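Local coordinates for protein paenibacillus xanthan lyase (Paenibacillus, PDB 6F2P) that cleaves the terminal mannose-glucuronate linkage of xanthan side chains by beta-elimination, as a family 8 polysaccharide lyase that binds several calcium ions, at residues A[875-880]-A[889-894]. Residues are numbered along the deposited sequence; the frame is centred on the assembly and turned at random.
With CA (calcium ion), chain C.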
loop_
_atom_site.group_PDB
_atom_site.type_symbol
_atom_site.label_atom_id
_atom_site.label_comp_id
_atom_site.label_asym_id
_atom_site.label_seq_id
_atom_site.Cartn_x
_atom_site.Cartn_y
_atom_site.Cartn_z
ATOM N N PHE A 875 -1.148 -13.961 -21.715
ATOM C CA PHE A 875 -0.706 -14.935 -22.701
ATOM C C PHE A 875 0.238 -15.915 -22.020
ATOM O O PHE A 875 1.355 -15.551 -21.646
ATOM C CB PHE A 875 0.047 -14.240 -23.841
ATOM C CG PHE A 875 -0.831 -13.469 -24.795
ATOM C CD1 PHE A 875 -1.632 -12.434 -24.353
ATOM C CD2 PHE A 875 -0.804 -13.753 -26.152
ATOM C CE1 PHE A 875 -2.414 -11.717 -25.241
ATOM C CE2 PHE A 875 -1.578 -13.045 -27.040
ATOM C CZ PHE A 875 -2.384 -12.024 -26.589
ATOM N N ARG A 876 -0.203 -17.157 -21.860
ATOM C CA ARG A 876 0.616 -18.178 -21.205
ATOM C C ARG A 876 1.135 -19.218 -22.197
ATOM O O ARG A 876 0.375 -19.753 -23.014
ATOM C CB ARG A 876 -0.178 -18.873 -20.097
ATOM C CG ARG A 876 0.481 -20.130 -19.573
ATOM C CD ARG A 876 -0.331 -20.763 -18.456
ATOM N NE ARG A 876 -0.623 -19.815 -17.385
ATOM C CZ ARG A 876 -0.933 -20.163 -16.138
ATOM N NH1 ARG A 876 -0.980 -21.442 -15.794
ATOM N NH2 ARG A 876 -1.184 -19.229 -15.229
ATOM N N LEU A 877 2.433 -19.496 -22.128
ATOM C CA LEU A 877 3.035 -20.545 -22.945
ATOM C C LEU A 877 3.496 -21.706 -22.057
ATOM O O LEU A 877 4.418 -21.563 -21.244
ATOM C CB LEU A 877 4.199 -19.996 -23.771
ATOM C CG LEU A 877 3.881 -19.150 -25.011
ATOM C CD1 LEU A 877 5.151 -18.560 -25.561
ATOM C CD2 LEU A 877 3.169 -19.966 -26.089
ATOM N N LYS A 878 2.838 -22.851 -22.226
ATOM C CA LYS A 878 3.038 -23.994 -21.362
ATOM C C LYS A 878 3.773 -25.122 -22.072
ATOM O O LYS A 878 3.369 -25.555 -23.156
ATOM C CB LYS A 878 1.691 -24.506 -20.857
ATOM C CG LYS A 878 1.796 -25.738 -19.963
ATOM C CD LYS A 878 0.426 -26.278 -19.575
ATOM C CE LYS A 878 -0.328 -26.815 -20.786
ATOM N NZ LYS A 878 -1.637 -27.416 -20.403
ATOM N N THR A 879 4.849 -25.604 -21.451
ATOM C CA THR A 879 5.569 -26.763 -21.955
ATOM C C THR A 879 4.666 -27.995 -21.883
ATOM O O THR A 879 4.128 -28.312 -20.824
ATOM C CB THR A 879 6.849 -27.017 -21.143
ATOM O OG1 THR A 879 7.698 -25.866 -21.214
ATOM C CG2 THR A 879 7.597 -28.224 -21.686
ATOM N N THR A 880 4.481 -28.674 -23.012
ATOM C CA THR A 880 3.600 -29.838 -23.056
ATOM C C THR A 880 4.356 -31.096 -23.460
ATOM O O THR A 880 3.801 -32.194 -23.420
ATOM C CB THR A 880 2.411 -29.644 -24.028
ATOM O OG1 THR A 880 2.900 -29.325 -25.335
ATOM C CG2 THR A 880 1.498 -28.533 -23.553
ATOM N N TYR A 889 13.417 -28.794 -22.876
ATOM C CA TYR A 889 12.091 -28.212 -23.013
ATOM C C TYR A 889 12.114 -26.693 -23.161
ATOM O O TYR A 889 11.069 -26.043 -23.090
ATOM C CB TYR A 889 11.235 -28.578 -21.801
ATOM C CG TYR A 889 11.020 -30.061 -21.592
ATOM C CD1 TYR A 889 11.857 -30.798 -20.757
ATOM C CD2 TYR A 889 9.967 -30.723 -22.210
ATOM C CE1 TYR A 889 11.649 -32.159 -20.544
ATOM C CE2 TYR A 889 9.753 -32.084 -22.010
ATOM C CZ TYR A 889 10.597 -32.796 -21.178
ATOM O OH TYR A 889 10.377 -34.142 -20.990
ATOM N N LYS A 890 13.297 -26.125 -23.370
ATOM C CA LYS A 890 13.427 -24.670 -23.422
ATOM C C LYS A 890 12.841 -24.042 -24.685
ATOM O O LYS A 890 12.173 -24.709 -25.484
ATOM C CB LYS A 890 14.882 -24.248 -23.216
ATOM C CG LYS A 890 15.430 -24.673 -21.860
ATOM C CD LYS A 890 16.842 -24.161 -21.624
ATOM C CE LYS A 890 17.345 -24.602 -20.257
ATOM N NZ LYS A 890 18.635 -23.949 -19.915
ATOM N N LEU A 891 13.087 -22.749 -24.855
ATOM C CA LEU A 891 12.502 -22.020 -25.968
ATOM C C LEU A 891 13.159 -20.657 -26.090
ATOM O O LEU A 891 13.521 -20.040 -25.083
ATOM C CB LEU A 891 11.000 -21.857 -25.741
ATOM C CG LEU A 891 10.145 -21.115 -26.769
ATOM C CD1 LEU A 891 10.064 -21.887 -28.081
ATOM C CD2 LEU A 891 8.754 -20.876 -26.201
ATOM N N MET A 892 13.329 -20.199 -27.325
ATOM C CA MET A 892 13.830 -18.857 -27.584
ATOM C C MET A 892 12.717 -17.990 -28.174
ATOM O O MET A 892 12.554 -17.919 -29.396
ATOM C CB MET A 892 15.031 -18.900 -28.536
ATOM C CG MET A 892 16.322 -19.396 -27.905
ATOM S SD MET A 892 16.999 -18.233 -26.700
ATOM C CE MET A 892 17.978 -19.349 -25.698
ATOM N N LEU A 893 11.955 -17.332 -27.304
ATOM C CA LEU A 893 10.823 -16.510 -27.729
ATOM C C LEU A 893 11.251 -15.091 -28.124
ATOM O O LEU A 893 11.867 -14.378 -27.332
ATOM C CB LEU A 893 9.779 -16.466 -26.610
ATOM C CG LEU A 893 8.504 -15.636 -26.773
ATOM C CD1 LEU A 893 7.736 -16.022 -28.029
ATOM C CD2 LEU A 893 7.637 -15.828 -25.537
ATOM N N ASP A 894 10.923 -14.680 -29.344
ATOM C CA ASP A 894 11.306 -13.348 -29.808
ATOM C C ASP A 894 10.191 -12.343 -29.554
ATOM O O ASP A 894 10.419 -11.310 -28.925
ATOM C CB ASP A 894 11.701 -13.364 -31.295
ATOM C CG ASP A 894 12.285 -12.026 -31.773
ATOM O OD1 ASP A 894 12.477 -11.116 -30.932
ATOM O OD2 ASP A 894 12.567 -11.886 -32.987
HETATM CA CA CA C . 12.541 -9.500 -29.348
#
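Leu877 meets Leu891 and Leu893 in the core of a calcium-binding beta sandwich, a worked example of two antiparallel sheets packed face to face, here through side chains. Strand 871-882 belongs to a five-stranded sheet, where it runs between 806-813 and 832-838; strand 891-900 belongs to the facing sheet. The fold is probably a jelly-roll-like sandwich of the kind seen in many carbohydrate-binding modules. Along the first strand, Leu877 is the first residue of 875-880 to reach across. Its CG stands anti to the carbonyl carbon (chi1 -76°), and with chi2 at 172° the branch ending in CD1 is extended toward the other sheet. There CD1 of Leu877 meets CD2 of Leu893 tip to tip at 3.7 Å, while CD2 of Leu891 lies more loosely beside the same Leu877 CD1, 4.3 Å away. Phe798, on strand 794-798, touches all three leucines. The backbones stay well apart at this level, the CA atoms of Leu877 and Leu893 being 10.0 Å from each other. Two residues on, at Thr879, the gap has narrowed: its CA is 6.8 Å from the CA of Tyr889, in the loop leading into the second strand. Here the side chains cross at about a right angle. The two branches of Thr879 are used differently, for OG1 is hydrogen-bonded to Asn800 while CG2, anti to the backbone N, approaches the tyrosine ring obliquely, with CG2 of Thr879 3.5 Å from CD2 of Tyr889. At the far end of the second segment Asp894 turns to a different task. Its calcium ion is shared with carboxylate oxygens of Glu769 and Glu771 and carbonyl oxygens of Ser791 and Lys794. Arg824 forms a salt bridge with Asp894 OD2, and Asp894 itself binds the calcium twice, through OD1 at 2.3 Å and its backbone O at 2.8 Å.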